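Side-chain contact in IMC sub-compartment protein ISP1 (Toxoplasma gondii, PDB 4CHM), which adopts a pleckstrin homology fold and is an inner membrane complex component of a protein family critical for parasite replication: residues D73-V78 / A82-D87. Numbering follows the deposited sequence.
With SO4 (sulfate ion), chain G; SO4 (sulfate ion), chain E.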
loop_
_atom_site.group_PDB
_atom_site.type_symbol
_atom_site.label_atom_id
_atom_site.label_comp_id
_atom_site.label_asym_id
_atom_site.label_seq_id
_atom_site.Cartn_x
_atom_site.Cartn_y
_atom_site.Cartn_z
ATOM N N ASP A 73 11.567 1.133 10.491
ATOM C CA ASP A 73 11.226 1.620 11.855
ATOM C C ASP A 73 9.729 1.982 12.062
ATOM O O ASP A 73 9.156 1.682 13.101
ATOM C CB ASP A 73 12.135 2.791 12.269
ATOM C CG ASP A 73 13.555 2.325 12.714
ATOM O OD1 ASP A 73 13.776 1.101 12.882
ATOM O OD2 ASP A 73 14.430 3.195 12.906
ATOM N N GLN A 74 9.144 2.661 11.076
ATOM C CA GLN A 74 7.704 2.924 10.997
ATOM C C GLN A 74 6.867 1.640 11.083
ATOM O O GLN A 74 5.982 1.535 11.867
ATOM C CB GLN A 74 7.369 3.675 9.676
ATOM C CG GLN A 74 7.909 5.108 9.599
ATOM C CD GLN A 74 7.793 5.696 8.209
ATOM O OE1 GLN A 74 7.628 4.969 7.218
ATOM N NE2 GLN A 74 7.891 7.017 8.119
ATOM N N LEU A 75 7.226 0.650 10.309
ATOM C CA LEU A 75 6.498 -0.623 10.295
ATOM C C LEU A 75 6.698 -1.478 11.583
ATOM O O LEU A 75 5.770 -2.157 12.039
ATOM C CB LEU A 75 6.903 -1.420 9.051
ATOM C CG LEU A 75 6.393 -0.818 7.733
ATOM C CD1 LEU A 75 7.069 -1.527 6.554
ATOM C CD2 LEU A 75 4.865 -0.936 7.647
ATOM N N GLN A 76 7.851 -1.389 12.204
ATOM C CA GLN A 76 8.120 -2.025 13.491
ATOM C C GLN A 76 7.172 -1.578 14.621
ATOM O O GLN A 76 6.908 -2.330 15.484
ATOM C CB GLN A 76 9.591 -1.875 13.897
ATOM C CG GLN A 76 10.585 -2.600 13.005
ATOM C CD GLN A 76 10.657 -4.080 13.259
ATOM O OE1 GLN A 76 9.667 -4.699 13.444
ATOM N NE2 GLN A 76 11.844 -4.618 13.326
ATOM N N ARG A 77 6.609 -0.378 14.532
ATOM C CA ARG A 77 5.575 0.091 15.455
ATOM C C ARG A 77 4.204 -0.588 15.360
ATOM O O ARG A 77 3.426 -0.466 16.228
ATOM C CB ARG A 77 5.405 1.586 15.364
ATOM C CG ARG A 77 6.542 2.352 16.000
ATOM C CD ARG A 77 6.462 3.832 15.709
ATOM N NE ARG A 77 7.526 4.514 16.399
ATOM C CZ ARG A 77 7.554 5.813 16.608
ATOM N NH1 ARG A 77 6.605 6.556 16.139
ATOM N NH2 ARG A 77 8.550 6.366 17.251
ATOM N N VAL A 78 3.947 -1.322 14.303
ATOM C CA VAL A 78 2.681 -1.975 14.099
ATOM C C VAL A 78 2.553 -3.233 14.937
ATOM O O VAL A 78 3.400 -4.053 14.942
ATOM C CB VAL A 78 2.437 -2.361 12.636
ATOM C CG1 VAL A 78 1.049 -2.888 12.457
ATOM C CG2 VAL A 78 2.705 -1.220 11.717
ATOM N N ALA A 82 2.667 -10.767 12.152
ATOM C CA ALA A 82 3.195 -10.870 10.775
ATOM C C ALA A 82 4.569 -10.214 10.681
ATOM O O ALA A 82 4.932 -9.389 11.519
ATOM C CB ALA A 82 2.242 -10.239 9.769
ATOM N N ASN A 83 5.331 -10.592 9.662
ATOM C CA ASN A 83 6.594 -9.946 9.398
ATOM C C ASN A 83 6.401 -8.862 8.326
ATOM O O ASN A 83 6.272 -9.165 7.146
ATOM C CB ASN A 83 7.652 -10.987 8.972
ATOM C CG ASN A 83 9.054 -10.416 8.955
ATOM O OD1 ASN A 83 9.269 -9.268 8.532
ATOM N ND2 ASN A 83 10.014 -11.202 9.394
ATOM N N LEU A 84 6.328 -7.607 8.754
ATOM C CA LEU A 84 6.027 -6.533 7.834
ATOM C C LEU A 84 7.297 -6.029 7.139
ATOM O O LEU A 84 7.212 -5.357 6.094
ATOM C CB LEU A 84 5.309 -5.365 8.542
ATOM C CG LEU A 84 3.973 -5.655 9.256
ATOM C CD1 LEU A 84 3.304 -4.388 9.749
ATOM C CD2 LEU A 84 3.020 -6.484 8.388
ATOM N N VAL A 85 8.448 -6.195 7.781
ATOM C CA VAL A 85 9.639 -5.448 7.374
ATOM C C VAL A 85 10.718 -6.177 6.583
ATOM O O VAL A 85 11.432 -5.567 5.792
ATOM C CB VAL A 85 10.319 -4.788 8.590
ATOM C CG1 VAL A 85 9.361 -3.835 9.286
ATOM C CG2 VAL A 85 10.839 -5.847 9.550
ATOM N N ASP A 86 10.845 -7.475 6.802
ATOM C CA ASP A 86 11.990 -8.217 6.291
ATOM C C ASP A 86 12.123 -8.278 4.764
ATOM O O ASP A 86 13.232 -8.310 4.238
ATOM C CB ASP A 86 12.160 -9.562 7.000
ATOM C CG ASP A 86 12.783 -9.398 8.380
ATOM O OD1 ASP A 86 13.659 -8.521 8.532
ATOM O OD2 ASP A 86 12.390 -10.118 9.315
ATOM N N ASP A 87 11.002 -8.320 4.059
ATOM C CA ASP A 87 11.037 -8.251 2.604
ATOM C C ASP A 87 11.018 -6.817 2.046
ATOM O O ASP A 87 11.078 -6.630 0.833
ATOM C CB ASP A 87 9.920 -9.093 1.984
ATOM C CG ASP A 87 8.543 -8.524 2.241
ATOM O OD1 ASP A 87 8.442 -7.358 2.668
ATOM O OD2 ASP A 87 7.559 -9.250 2.013
HETATM S S SO4 G . 15.323 -4.465 13.829
HETATM O O1 SO4 G . 16.780 -4.258 14.044
HETATM O O2 SO4 G . 14.579 -4.405 15.136
HETATM O O3 SO4 G . 15.156 -5.806 13.191
HETATM O O4 SO4 G . 14.788 -3.392 12.937
HETATM S S SO4 E . 8.284 9.806 5.315
HETATM O O1 SO4 E . 9.669 10.310 5.138
HETATM O O2 SO4 E . 8.262 8.879 6.434
HETATM O O3 SO4 E . 7.850 9.115 4.072
HETATM O O4 SO4 E . 7.374 10.918 5.563
#
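L75 of the short helix 72-76, and V78 after it, pack against L84 and V85 in the loop between this helix and strand 90-95 of the pleckstrin homology fold. The join is largely apolar: no hydrogen bond crosses it, and 248 Å² is buried, mostly by leucine and valine. V85 CG1 presses on L75 CB at 3.5 Å, closer than two saturated carbons normally sit. That methyl is carried there by chi1 of -59°, which sets CG1 anti to the carbonyl carbon of V85. Beside it, L75 and L84 approach through their CB atoms at 4.3 Å. V78 meets L84 at about a right angle, and a single methyl does the touching: L84 CD1 lies 3.6 Å from V78 CB and nearly as close to both V78 methyls.

At the exposed margin, Q76 bends at chi2 (-78°), bringing its amide across V85 at about a right angle, with NE2 4.1 Å from V85 CG2. The same NE2 makes a weak hydrogen bond to O4 of a sulfate, probably from the crystallisation liquor.

Farther out, L75 and V78 reach L69 of strand 65-69, L75 also touches A92 of strand 90-95, and L84 rests on L29 of strand 24-29, so the contact adjoins the sheet. The loop's bend is fixed by an Asx motif, and salt bridges from D86 to R72 and from D87 to R105 tie it down further. N83 OD1 accepts from D86 N at 2.9 Å, the donor tilted 23° from the carbonyl plane. In return, N83 ND2 donates almost straight to D86 OD2 at 2.6 Å, arriving on the anti side and somewhat out of the carboxylate plane, while that oxygen lies in the N83 amide plane.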